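Local atomic coordinates of superoxide dismutase 1 (Perkinsus marinus, PDB entry 2CW2), a protein that probably catalyses the dismutation of superoxide to hydrogen peroxide and molecular oxygen at a single bound iron ion. Residues N111-G116 with L211-F216; G122-L127 with D215-N220; W156-D161 with E178-L183. One frame throughout, in Å; residues are numbered along the deposited sequence.

The three contacts all involve the C-terminal part of this iron superoxide dismutase. Interactions 1 and 2 follow one another on helix 214-223 and share Asp215 and Phe216, with centres 11 Å apart. Interaction 1 joins the loop after helix 93-110 to the start of that helix, and interaction 2 packs helix 122-132 on it one turn further along. Interaction 3 pairs strands 153-159 and 181-187 and is nested in sequence inside both other contacts. Its centre is 13 Å from that of interaction 2 and 19 Å from that of interaction 1. Val217 CG2 of the last helix touches Leu183 O on strand 181-187, which ends at the iron ligand Asp187.

Interaction 1 (N111-G116 with L211-F216); sequences NLAPNG and LVNWDF
Asn213 N donates to Asn111 O over 2.8 Å, and Ala113 N donates to Leu211 O over the same 2.8 Å, so two backbone bonds flank the single bridge between Leu112 and Val212. The two bonds differ in shape. The first is fairly straight at hydrogen, 160°, although its donor sits well above the carbonyl plane. The second is more bent, 136°, yet its donor approaches nearly along the C=O axis. The same two carbonyls also receive CA-H groups, from Val212 and Leu112 respectively.

Packing is dense around Asn111. Its CA lies 3.7 Å from Phe216 CD2, meeting the ring obliquely, while its amide runs alongside Val212, pointing the same way, with ND2 3.9 Å from CG1. OD1 is bonded to the backbone N of Asn185, but buried ND2 has no partner in the model. Val212 CG1 also lies over the centre of one face of the Trp214 indole. Ala113 CB belongs to this packed part as well: Asn213 CG, anti to its backbone N (chi1 -176°), is carried beside the methyl at 3.6 Å.

In the superoxide dismutase fold this is where the connection leaving helix 93-110 meets the N-terminus of the last helix, with Asn213 at the N-cap position. Leu112 is buried against Tyr40, Met49 and Tyr208. The side chain of Leu112 is about 10 Å from the bound iron ion. The side chains of Leu112 and Leu211 cross obliquely, CD2 of Leu112 reaching 4.1 Å from CB of Leu211.

Toward solvent the contact thins. A type I turn from Ala113 to Gly116 lifts Pro114 and Asn115 away into exposed positions. The chain returns at partly exposed Gly116, whose CA passes 3.3 Å from Val212 O.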
ATOM      1  N   ASN A 111       9.623   7.735 -16.836  1.00 12.22           N
ATOM      2  CA  ASN A 111      10.405   6.503 -16.944  1.00 13.23           C
ATOM      3  C   ASN A 111       9.747   5.464 -17.832  1.00 11.91           C
ATOM      4  O   ASN A 111      10.330   4.402 -18.065  1.00 11.89           O
ATOM      5  CB  ASN A 111      10.620   5.911 -15.527  1.00 17.73           C
ATOM      6  CG  ASN A 111      11.628   4.802 -15.497  1.00 20.55           C
ATOM      7  OD1 ASN A 111      12.127   4.450 -14.449  1.00 19.75           O
ATOM      8  ND2 ASN A 111      11.958   4.253 -16.676  1.00 23.86           N
ATOM      9  N   LEU A 112       8.526   5.742 -18.291  1.00 11.18           N
ATOM     10  CA  LEU A 112       7.805   4.892 -19.236  1.00 11.42           C
ATOM     11  C   LEU A 112       7.688   5.599 -20.589  1.00 11.28           C
ATOM     12  O   LEU A 112       7.784   6.823 -20.659  1.00 11.98           O
ATOM     13  CB  LEU A 112       6.393   4.560 -18.725  1.00 11.75           C
ATOM     14  CG  LEU A 112       6.252   4.249 -17.241  1.00 12.16           C
ATOM     15  CD1 LEU A 112       4.781   4.125 -16.816  1.00 12.75           C
ATOM     16  CD2 LEU A 112       7.052   2.991 -16.938  1.00 12.14           C
ATOM     17  N   ALA A 113       7.481   4.841 -21.655  1.00  9.22           N
ATOM     18  CA  ALA A 113       7.357   5.456 -22.984  1.00 11.12           C
ATOM     19  C   ALA A 113       6.693   4.486 -23.969  1.00 12.08           C
ATOM     20  O   ALA A 113       6.909   3.283 -23.904  1.00 10.65           O
ATOM     21  CB  ALA A 113       8.729   5.887 -23.504  1.00 10.77           C
ATOM     22  N   PRO A 114       5.878   5.018 -24.873  1.00 12.60           N
ATOM     23  CA  PRO A 114       5.215   4.188 -25.890  1.00 13.95           C
ATOM     24  C   PRO A 114       6.192   3.473 -26.813  1.00 15.62           C
ATOM     25  O   PRO A 114       5.859   2.388 -27.299  1.00 16.76           O
ATOM     26  CB  PRO A 114       4.372   5.187 -26.695  1.00 13.91           C
ATOM     27  CG  PRO A 114       4.785   6.553 -26.255  1.00 13.80           C
ATOM     28  CD  PRO A 114       5.534   6.445 -24.979  1.00 13.50           C
ATOM     29  N   ASN A 115       7.358   4.047 -27.077  1.00 14.46           N
ATOM     30  CA  ASN A 115       8.310   3.342 -27.939  1.00 14.25           C
ATOM     31  C   ASN A 115       9.470   2.837 -27.091  1.00 14.57           C
ATOM     32  O   ASN A 115      10.601   2.687 -27.576  1.00 13.60           O
ATOM     33  CB  ASN A 115       8.815   4.245 -29.070  1.00 13.73           C
ATOM     34  CG  ASN A 115       9.581   3.469 -30.153  1.00 13.26           C
ATOM     35  OD1 ASN A 115       9.214   2.365 -30.507  1.00 12.66           O
ATOM     36  ND2 ASN A 115      10.663   4.057 -30.658  1.00 14.24           N
ATOM     37  N   GLY A 116       9.197   2.589 -25.813  1.00 14.87           N
ATOM     38  CA  GLY A 116      10.253   2.157 -24.906  1.00 15.19           C
ATOM     39  C   GLY A 116      10.366   0.635 -24.865  1.00 15.49           C
ATOM     40  O   GLY A 116       9.975  -0.055 -25.805  1.00 15.23           O
ATOM     41  N   LEU A 211       7.900  -1.207 -21.199  1.00  9.95           N
ATOM     42  CA  LEU A 211       7.590   0.228 -21.164  1.00 10.65           C
ATOM     43  C   LEU A 211       8.757   1.158 -20.847  1.00 10.81           C
ATOM     44  O   LEU A 211       8.641   2.367 -21.023  1.00 10.42           O
ATOM     45  CB  LEU A 211       6.481   0.496 -20.153  1.00 10.98           C
ATOM     46  CG  LEU A 211       5.119  -0.174 -20.333  1.00 11.65           C
ATOM     47  CD1 LEU A 211       4.224   0.211 -19.177  1.00 11.51           C
ATOM     48  CD2 LEU A 211       4.500   0.244 -21.648  1.00 11.67           C
ATOM     49  N   VAL A 212       9.872   0.607 -20.381  1.00 11.04           N
ATOM     50  CA  VAL A 212      10.972   1.426 -19.855  1.00 11.06           C
ATOM     51  C   VAL A 212      11.514   2.428 -20.886  1.00 11.65           C
ATOM     52  O   VAL A 212      11.862   2.047 -22.025  1.00 11.66           O
ATOM     53  CB  VAL A 212      12.111   0.542 -19.336  1.00 11.84           C
ATOM     54  CG1 VAL A 212      13.352   1.392 -18.992  1.00 11.93           C
ATOM     55  CG2 VAL A 212      11.641  -0.279 -18.111  1.00 13.65           C
ATOM     56  N   ASN A 213      11.593   3.698 -20.478  1.00  9.85           N
ATOM     57  CA  ASN A 213      12.027   4.782 -21.355  1.00 10.78           C
ATOM     58  C   ASN A 213      13.532   4.913 -21.218  1.00 10.89           C
ATOM     59  O   ASN A 213      14.027   5.648 -20.347  1.00 10.75           O
ATOM     60  CB  ASN A 213      11.324   6.079 -20.942  1.00 10.76           C
ATOM     61  CG  ASN A 213      11.641   7.256 -21.847  1.00 12.47           C
ATOM     62  OD1 ASN A 213      11.065   8.350 -21.693  1.00 13.82           O
ATOM     63  ND2 ASN A 213      12.543   7.058 -22.778  1.00 10.98           N
ATOM     64  N   TRP A 214      14.274   4.176 -22.036  1.00 10.73           N
ATOM     65  CA  TRP A 214      15.717   4.134 -21.852  1.00 11.00           C
ATOM     66  C   TRP A 214      16.371   5.478 -22.204  1.00 12.93           C
ATOM     67  O   TRP A 214      17.478   5.769 -21.758  1.00 12.82           O
ATOM     68  CB  TRP A 214      16.363   3.003 -22.661  1.00 11.22           C
ATOM     69  CG  TRP A 214      16.012   1.604 -22.192  1.00 10.89           C
ATOM     70  CD1 TRP A 214      15.350   0.641 -22.904  1.00 11.60           C
ATOM     71  CD2 TRP A 214      16.365   1.007 -20.942  1.00 11.30           C
ATOM     72  NE1 TRP A 214      15.245  -0.512 -22.157  1.00 11.96           N
ATOM     73  CE2 TRP A 214      15.870  -0.317 -20.951  1.00 12.36           C
ATOM     74  CE3 TRP A 214      17.065   1.455 -19.810  1.00 10.62           C
ATOM     75  CZ2 TRP A 214      16.036  -1.189 -19.869  1.00 12.53           C
ATOM     76  CZ3 TRP A 214      17.227   0.600 -18.739  1.00 10.20           C
ATOM     77  CH2 TRP A 214      16.727  -0.714 -18.777  1.00 10.73           C
ATOM     78  N   ASP A 215      15.682   6.299 -22.991  1.00 14.22           N
ATOM     79  CA  ASP A 215      16.202   7.625 -23.296  1.00 14.01           C
ATOM     80  C   ASP A 215      16.220   8.511 -22.051  1.00 13.11           C
ATOM     81  O   ASP A 215      17.190   9.222 -21.819  1.00 12.84           O
ATOM     82  CB  ASP A 215      15.382   8.257 -24.414  1.00 16.37           C
ATOM     83  CG  ASP A 215      15.643   7.602 -25.740  1.00 17.62           C
ATOM     84  OD1 ASP A 215      15.065   8.059 -26.739  1.00 20.33           O
ATOM     85  OD2 ASP A 215      16.432   6.641 -25.875  1.00 17.68           O
ATOM     86  N   PHE A 216      15.165   8.425 -21.234  1.00 11.41           N
ATOM     87  CA  PHE A 216      15.089   9.143 -19.964  1.00 11.34           C
ATOM     88  C   PHE A 216      16.141   8.623 -18.997  1.00 11.17           C
ATOM     89  O   PHE A 216      16.861   9.414 -18.356  1.00  9.99           O
ATOM     90  CB  PHE A 216      13.680   9.001 -19.354  1.00 12.69           C
ATOM     91  CG  PHE A 216      13.523   9.620 -17.972  1.00 14.17           C
ATOM     92  CD1 PHE A 216      13.591  11.004 -17.791  1.00 15.65           C
ATOM     93  CD2 PHE A 216      13.281   8.817 -16.869  1.00 13.71           C
ATOM     94  CE1 PHE A 216      13.408  11.566 -16.507  1.00 16.67           C
ATOM     95  CE2 PHE A 216      13.108   9.376 -15.600  1.00 15.78           C
ATOM     96  CZ  PHE A 216      13.163  10.746 -15.429  1.00 15.56           C
TER

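Interaction 2 (G122-L127 with D215-N220); sequences GKIAEL and DFVNDN
Asn218 OD1 accepts the backbone N-H of Ile124 over 2.8 Å in a bond that is close to straight, 160° at hydrogen. The place of OD1 is somewhat uncertain, because the model puts it too close to the Ile124 side chain. The other branch of the amide, ND2, is bonded to Thr121 O. The two bonds would together set the turn of the amide, as far as the position of OD1 can be trusted. Lys123 N also comes near OD1, but at an angle too poor for a bond.

Apolar packing adjoins this polar grip. Ile124 CG2 meets Val217 CG1 at 3.5 Å, and the two side chains cross at about a right angle. The tightness may reflect the modelled position of Ile124, whose chi1 of 7° is almost eclipsed. Trp214 and Val221, on the same helix as Val217, also touch Ile124.

The short helical axes approach to 8.5 Å at 77°. The result is a steeply crossed helix pair, in which Asn218 of the last helix bonds to backbone near the start of helix 122-132, within the C-terminal domain of the iron/manganese superoxide dismutase fold.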
ATOM      1  N   GLY A 122      23.259   2.449 -25.242  1.00 14.87           N
ATOM      2  CA  GLY A 122      23.976   3.609 -24.738  1.00 15.13           C
ATOM      3  C   GLY A 122      24.618   3.402 -23.373  1.00 14.56           C
ATOM      4  O   GLY A 122      24.932   2.286 -22.975  1.00 13.73           O
ATOM      5  N   LYS A 123      24.809   4.484 -22.628  1.00 13.35           N
ATOM      6  CA  LYS A 123      25.564   4.384 -21.390  1.00 14.23           C
ATOM      7  C   LYS A 123      24.954   3.483 -20.293  1.00 14.13           C
ATOM      8  O   LYS A 123      25.699   2.779 -19.616  1.00 13.16           O
ATOM      9  CB  LYS A 123      25.891   5.767 -20.806  1.00 15.09           C
ATOM     10  CG  LYS A 123      27.029   5.697 -19.795  1.00 17.70           C
ATOM     11  CD  LYS A 123      28.380   5.531 -20.510  1.00 21.77           C
ATOM     12  CE  LYS A 123      28.656   6.703 -21.491  1.00 24.23           C
ATOM     13  NZ  LYS A 123      28.898   6.331 -22.947  1.00 26.53           N
ATOM     14  N   ILE A 124      23.638   3.489 -20.094  1.00 14.47           N
ATOM     15  CA  ILE A 124      23.120   2.603 -19.019  1.00 15.66           C
ATOM     16  C   ILE A 124      23.373   1.161 -19.370  1.00 14.79           C
ATOM     17  O   ILE A 124      23.557   0.342 -18.482  1.00 14.68           O
ATOM     18  CB  ILE A 124      21.589   2.667 -18.700  1.00 17.08           C
ATOM     19  CG1 ILE A 124      20.837   3.533 -19.668  1.00 19.66           C
ATOM     20  CG2 ILE A 124      21.285   2.734 -17.149  1.00 17.76           C
ATOM     21  CD1 ILE A 124      20.442   2.728 -20.843  1.00 18.80           C
ATOM     22  N   ALA A 125      23.309   0.822 -20.658  1.00 13.91           N
ATOM     23  CA  ALA A 125      23.522  -0.569 -21.040  1.00 15.03           C
ATOM     24  C   ALA A 125      24.916  -0.999 -20.602  1.00 14.24           C
ATOM     25  O   ALA A 125      25.123  -2.092 -20.047  1.00 14.16           O
ATOM     26  CB  ALA A 125      23.324  -0.742 -22.556  1.00 15.15           C
ATOM     27  N   GLU A 126      25.882  -0.116 -20.834  1.00 14.55           N
ATOM     28  CA  GLU A 126      27.265  -0.352 -20.450  1.00 14.39           C
ATOM     29  C   GLU A 126      27.393  -0.516 -18.930  1.00 13.39           C
ATOM     30  O   GLU A 126      28.066  -1.427 -18.455  1.00 12.28           O
ATOM     31  CB  GLU A 126      28.136   0.817 -20.951  1.00 15.38           C
ATOM     32  CG  GLU A 126      29.616   0.734 -20.619  1.00 20.69           C
ATOM     33  CD  GLU A 126      30.370   1.951 -21.148  1.00 22.69           C
ATOM     34  OE1 GLU A 126      31.036   2.636 -20.336  1.00 24.73           O
ATOM     35  OE2 GLU A 126      30.262   2.233 -22.374  1.00 24.57           O
ATOM     36  N   LEU A 127      26.740   0.360 -18.176  1.00 12.18           N
ATOM     37  CA  LEU A 127      26.859   0.360 -16.710  1.00 12.40           C
ATOM     38  C   LEU A 127      26.140  -0.833 -16.119  1.00 11.22           C
ATOM     39  O   LEU A 127      26.590  -1.422 -15.121  1.00 11.15           O
ATOM     40  CB  LEU A 127      26.312   1.668 -16.125  1.00 12.17           C
ATOM     41  CG  LEU A 127      27.147   2.912 -16.493  1.00 11.80           C
ATOM     42  CD1 LEU A 127      26.430   4.196 -16.106  1.00 12.74           C
ATOM     43  CD2 LEU A 127      28.533   2.871 -15.861  1.00 13.54           C
ATOM     44  N   ASP A 215      15.682   6.299 -22.991  1.00 14.22           N
ATOM     45  CA  ASP A 215      16.202   7.625 -23.296  1.00 14.01           C
ATOM     46  C   ASP A 215      16.220   8.511 -22.051  1.00 13.11           C
ATOM     47  O   ASP A 215      17.190   9.222 -21.819  1.00 12.84           O
ATOM     48  CB  ASP A 215      15.382   8.257 -24.414  1.00 16.37           C
ATOM     49  CG  ASP A 215      15.643   7.602 -25.740  1.00 17.62           C
ATOM     50  OD1 ASP A 215      15.065   8.059 -26.739  1.00 20.33           O
ATOM     51  OD2 ASP A 215      16.432   6.641 -25.875  1.00 17.68           O
ATOM     52  N   PHE A 216      15.165   8.425 -21.234  1.00 11.41           N
ATOM     53  CA  PHE A 216      15.089   9.143 -19.964  1.00 11.34           C
ATOM     54  C   PHE A 216      16.141   8.623 -18.997  1.00 11.17           C
ATOM     55  O   PHE A 216      16.861   9.414 -18.356  1.00  9.99           O
ATOM     56  CB  PHE A 216      13.680   9.001 -19.354  1.00 12.69           C
ATOM     57  CG  PHE A 216      13.523   9.620 -17.972  1.00 14.17           C
ATOM     58  CD1 PHE A 216      13.591  11.004 -17.791  1.00 15.65           C
ATOM     59  CD2 PHE A 216      13.281   8.817 -16.869  1.00 13.71           C
ATOM     60  CE1 PHE A 216      13.408  11.566 -16.507  1.00 16.67           C
ATOM     61  CE2 PHE A 216      13.108   9.376 -15.600  1.00 15.78           C
ATOM     62  CZ  PHE A 216      13.163  10.746 -15.429  1.00 15.56           C
ATOM     63  N   VAL A 217      16.243   7.294 -18.904  1.00 10.30           N
ATOM     64  CA  VAL A 217      17.256   6.679 -18.054  1.00 10.83           C
ATOM     65  C   VAL A 217      18.641   7.173 -18.456  1.00 11.22           C
ATOM     66  O   VAL A 217      19.422   7.589 -17.592  1.00 10.96           O
ATOM     67  CB  VAL A 217      17.172   5.149 -18.052  1.00 11.58           C
ATOM     68  CG1 VAL A 217      18.283   4.517 -17.165  1.00 13.54           C
ATOM     69  CG2 VAL A 217      15.778   4.695 -17.540  1.00 11.72           C
ATOM     70  N   ASN A 218      18.936   7.143 -19.760  1.00 12.33           N
ATOM     71  CA  ASN A 218      20.234   7.602 -20.249  1.00 13.06           C
ATOM     72  C   ASN A 218      20.496   9.096 -20.007  1.00 13.96           C
ATOM     73  O   ASN A 218      21.628   9.495 -19.717  1.00 15.12           O
ATOM     74  CB  ASN A 218      20.418   7.233 -21.725  1.00 13.56           C
ATOM     75  CG  ASN A 218      21.074   5.871 -21.909  1.00 13.91           C
ATOM     76  OD1 ASN A 218      21.981   5.486 -21.148  1.00 14.49           O
ATOM     77  ND2 ASN A 218      20.616   5.130 -22.915  1.00 13.97           N
ATOM     78  N   ASP A 219      19.450   9.917 -20.083  1.00 13.73           N
ATOM     79  CA  ASP A 219      19.565  11.316 -19.706  1.00 15.36           C
ATOM     80  C   ASP A 219      19.950  11.439 -18.219  1.00 14.64           C
ATOM     81  O   ASP A 219      20.745  12.297 -17.842  1.00 13.34           O
ATOM     82  CB  ASP A 219      18.243  12.062 -19.935  1.00 17.22           C
ATOM     83  CG  ASP A 219      17.902  12.266 -21.410  1.00 21.72           C
ATOM     84  OD1 ASP A 219      18.803  12.171 -22.285  1.00 22.92           O
ATOM     85  OD2 ASP A 219      16.737  12.559 -21.788  1.00 23.02           O
ATOM     86  N   ASN A 220      19.365  10.603 -17.360  1.00 14.06           N
ATOM     87  CA  ASN A 220      19.707  10.652 -15.934  1.00 13.59           C
ATOM     88  C   ASN A 220      21.172  10.288 -15.731  1.00 14.00           C
ATOM     89  O   ASN A 220      21.872  10.889 -14.902  1.00 13.60           O
ATOM     90  CB  ASN A 220      18.811   9.714 -15.103  1.00 14.81           C
ATOM     91  CG  ASN A 220      17.327  10.078 -15.190  1.00 14.74           C
ATOM     92  OD1 ASN A 220      16.449   9.214 -15.079  1.00 16.53           O
ATOM     93  ND2 ASN A 220      17.042  11.353 -15.387  1.00 13.72           N
TER

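Interaction 3 (W156-D161 with E178-L183); sequences WLIADD and ESKTPL
Trp156 and Pro182 lie side by side across two neighbouring strands, pointing the same way, with Pro182 CB 3.6 Å from the indole atom CZ3. The strands belong to the three-stranded antiparallel sheet of the C-terminal domain of iron/manganese superoxide dismutases, in which 153-159 is central and 181-187 lies at one margin. Their short segments make an angle of 129°, consistent with strong twist.

The approach of the proline carbon to the indole is oblique. A bond from Trp156 NE1 to Gly173 O holds the indole from outside the contact. Helix 93-110 covers this region, touching Trp156 through Asn104 and Pro182 through Tyr103 and Phe107. The side chain of Trp156 is about 11 Å from the bound iron ion.

Ile158 forms a non-hydrogen-bonded pair with Pro182 and shares its face of the sheet. It bends over the neighbouring strand, with CD1 3.7 Å from Pro182 CA. Ala159 and Thr181, the hydrogen-bonded pair, put their side chains on the opposite face. Their backbones exchange two bonds: Ala159 N to Thr181 O at 2.8 Å, nearly straight (167°) and in the carbonyl plane, and Thr181 N to Ala159 O at 3.2 Å. Two residues along each strand, past the Ile158-Pro182 pair, Leu183 N donates to Leu157 O, also in plane. Leu183 CD1 then packs 4.1 Å from Ala159 CB.

At the outer end the pairing gives way to loop. The Lys180 chain, extended beyond CG, passes Asp160 at a slant; Asp160 OD2 also has a long, weak ion pair with Lys165. Across the contact the opposite charges lie near enough to attract weakly, though beyond a salt bridge, Lys180 NZ standing 4.2 Å from Asp160 OD2, while Lys180 CB rests 3.7 Å from Ile158 CG1.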
ATOM      1  N   TRP A 156      13.997   1.352  -6.932  1.00  9.27           N
ATOM      2  CA  TRP A 156      14.807   2.330  -7.648  1.00  9.93           C
ATOM      3  C   TRP A 156      16.092   1.685  -8.160  1.00 11.11           C
ATOM      4  O   TRP A 156      16.679   0.840  -7.475  1.00 11.70           O
ATOM      5  CB  TRP A 156      15.238   3.427  -6.679  1.00 10.07           C
ATOM      6  CG  TRP A 156      14.148   4.218  -6.074  1.00  9.98           C
ATOM      7  CD1 TRP A 156      13.456   3.934  -4.914  1.00 10.90           C
ATOM      8  CD2 TRP A 156      13.628   5.454  -6.555  1.00 10.89           C
ATOM      9  NE1 TRP A 156      12.526   4.919  -4.669  1.00  9.95           N
ATOM     10  CE2 TRP A 156      12.617   5.867  -5.656  1.00 10.52           C
ATOM     11  CE3 TRP A 156      13.910   6.267  -7.670  1.00 11.48           C
ATOM     12  CZ2 TRP A 156      11.895   7.050  -5.827  1.00 10.50           C
ATOM     13  CZ3 TRP A 156      13.182   7.438  -7.842  1.00 10.40           C
ATOM     14  CH2 TRP A 156      12.180   7.805  -6.931  1.00 10.68           C
ATOM     15  N   LEU A 157      16.508   2.068  -9.365  1.00 12.13           N
ATOM     16  CA  LEU A 157      17.892   1.884  -9.790  1.00 10.99           C
ATOM     17  C   LEU A 157      18.517   3.228  -9.510  1.00 11.86           C
ATOM     18  O   LEU A 157      18.009   4.261  -9.977  1.00 12.02           O
ATOM     19  CB  LEU A 157      18.000   1.587 -11.296  1.00 11.12           C
ATOM     20  CG  LEU A 157      19.480   1.531 -11.738  1.00 10.61           C
ATOM     21  CD1 LEU A 157      20.171   0.381 -11.017  1.00 10.82           C
ATOM     22  CD2 LEU A 157      19.572   1.309 -13.217  1.00 11.11           C
ATOM     23  N   ILE A 158      19.597   3.214  -8.733  1.00 12.11           N
ATOM     24  CA  ILE A 158      20.303   4.408  -8.320  1.00 14.25           C
ATOM     25  C   ILE A 158      21.761   4.381  -8.785  1.00 13.28           C
ATOM     26  O   ILE A 158      22.305   3.327  -9.035  1.00 13.83           O
ATOM     27  CB  ILE A 158      20.226   4.445  -6.773  1.00 16.67           C
ATOM     28  CG1 ILE A 158      19.628   5.734  -6.305  1.00 18.69           C
ATOM     29  CG2 ILE A 158      21.495   3.986  -6.087  1.00 17.15           C
ATOM     30  CD1 ILE A 158      18.165   5.653  -6.389  1.00 19.30           C
ATOM     31  N   ALA A 159      22.358   5.556  -8.937  1.00 13.01           N
ATOM     32  CA  ALA A 159      23.815   5.679  -9.001  1.00 14.80           C
ATOM     33  C   ALA A 159      24.243   6.159  -7.627  1.00 15.62           C
ATOM     34  O   ALA A 159      23.778   7.193  -7.141  1.00 16.15           O
ATOM     35  CB  ALA A 159      24.225   6.702 -10.049  1.00 15.37           C
ATOM     36  N   ASP A 160      25.105   5.409  -6.973  1.00 16.66           N
ATOM     37  CA  ASP A 160      25.451   5.798  -5.632  1.00 20.16           C
ATOM     38  C   ASP A 160      26.715   6.653  -5.720  1.00 23.14           C
ATOM     39  O   ASP A 160      26.651   7.883  -5.817  1.00 27.45           O
ATOM     40  CB  ASP A 160      25.544   4.569  -4.734  1.00 20.17           C
ATOM     41  CG  ASP A 160      25.861   4.911  -3.309  1.00 21.33           C
ATOM     42  OD1 ASP A 160      26.683   5.820  -3.078  1.00 21.43           O
ATOM     43  OD2 ASP A 160      25.319   4.322  -2.356  1.00 22.68           O
ATOM     44  N   ASP A 161      27.880   6.063  -5.753  1.00 24.02           N
ATOM     45  CA  ASP A 161      29.014   6.993  -5.903  1.00 24.07           C
ATOM     46  C   ASP A 161      29.580   6.622  -7.252  1.00 21.50           C
ATOM     47  O   ASP A 161      30.703   6.186  -7.338  1.00 22.66           O
ATOM     48  CB  ASP A 161      30.039   6.775  -4.781  1.00 26.00           C
ATOM     49  CG  ASP A 161      30.565   8.088  -4.166  1.00 27.76           C
ATOM     50  OD1 ASP A 161      31.324   8.831  -4.836  1.00 26.77           O
ATOM     51  OD2 ASP A 161      30.293   8.424  -2.982  1.00 29.34           O
ATOM     52  N   GLU A 178      18.939  10.306   0.924  1.00 19.50           N
ATOM     53  CA  GLU A 178      20.338   9.969   1.170  1.00 23.65           C
ATOM     54  C   GLU A 178      21.230  10.631   0.103  1.00 23.61           C
ATOM     55  O   GLU A 178      20.817  11.595  -0.546  1.00 23.82           O
ATOM     56  CB  GLU A 178      20.521   8.446   1.278  1.00 25.41           C
ATOM     57  CG  GLU A 178      19.366   7.610   0.723  1.00 29.70           C
ATOM     58  CD  GLU A 178      18.126   7.555   1.614  1.00 30.30           C
ATOM     59  OE1 GLU A 178      17.108   7.025   1.151  1.00 32.80           O
ATOM     60  OE2 GLU A 178      18.150   8.026   2.771  1.00 31.95           O
ATOM     61  N   SER A 179      22.451  10.181  -0.112  1.00 24.14           N
ATOM     62  CA  SER A 179      23.239  10.980  -1.071  1.00 27.17           C
ATOM     63  C   SER A 179      22.795  10.883  -2.555  1.00 24.55           C
ATOM     64  O   SER A 179      23.330  11.594  -3.403  1.00 24.03           O
ATOM     65  CB  SER A 179      24.764  10.745  -0.921  1.00 29.45           C
ATOM     66  OG  SER A 179      25.078   9.384  -0.614  1.00 32.42           O
ATOM     67  N   LYS A 180      21.770  10.076  -2.849  1.00 22.62           N
ATOM     68  CA  LYS A 180      21.795   9.300  -4.099  1.00 21.51           C
ATOM     69  C   LYS A 180      21.051   9.833  -5.327  1.00 19.98           C
ATOM     70  O   LYS A 180      20.142  10.653  -5.214  1.00 21.07           O
ATOM     71  CB  LYS A 180      21.409   7.845  -3.804  1.00 22.30           C
ATOM     72  CG  LYS A 180      21.976   7.341  -2.492  1.00 24.90           C
ATOM     73  CD  LYS A 180      21.445   5.949  -2.142  1.00 27.72           C
ATOM     74  CE  LYS A 180      21.969   5.470  -0.771  1.00 29.79           C
ATOM     75  NZ  LYS A 180      21.599   4.053  -0.478  1.00 31.14           N
ATOM     76  N   THR A 181      21.444   9.342  -6.500  1.00 17.80           N
ATOM     77  CA  THR A 181      20.875   9.803  -7.760  1.00 17.12           C
ATOM     78  C   THR A 181      20.001   8.748  -8.437  1.00 16.34           C
ATOM     79  O   THR A 181      20.509   7.723  -8.863  1.00 17.12           O
ATOM     80  CB  THR A 181      21.996  10.184  -8.718  1.00 16.62           C
ATOM     81  OG1 THR A 181      22.817  11.188  -8.118  1.00 16.54           O
ATOM     82  CG2 THR A 181      21.408  10.878  -9.944  1.00 16.16           C
ATOM     83  N   PRO A 182      18.702   9.017  -8.539  1.00 15.51           N
ATOM     84  CA  PRO A 182      17.743   8.083  -9.161  1.00 14.64           C
ATOM     85  C   PRO A 182      17.896   8.016 -10.665  1.00 13.06           C
ATOM     86  O   PRO A 182      18.078   9.040 -11.326  1.00 12.82           O
ATOM     87  CB  PRO A 182      16.380   8.667  -8.802  1.00 15.35           C
ATOM     88  CG  PRO A 182      16.658  10.105  -8.422  1.00 16.46           C
ATOM     89  CD  PRO A 182      18.067  10.233  -8.008  1.00 15.85           C
ATOM     90  N   LEU A 183      17.846   6.803 -11.204  1.00 12.87           N
ATOM     91  CA  LEU A 183      18.011   6.601 -12.636  1.00 11.88           C
ATOM     92  C   LEU A 183      16.769   5.994 -13.264  1.00 11.76           C
ATOM     93  O   LEU A 183      16.434   6.317 -14.397  1.00 11.80           O
ATOM     94  CB  LEU A 183      19.209   5.679 -12.912  1.00 11.15           C
ATOM     95  CG  LEU A 183      20.590   6.149 -12.440  1.00 11.02           C
ATOM     96  CD1 LEU A 183      21.614   5.080 -12.783  1.00  9.76           C
ATOM     97  CD2 LEU A 183      20.991   7.491 -13.101  1.00 10.69           C
TER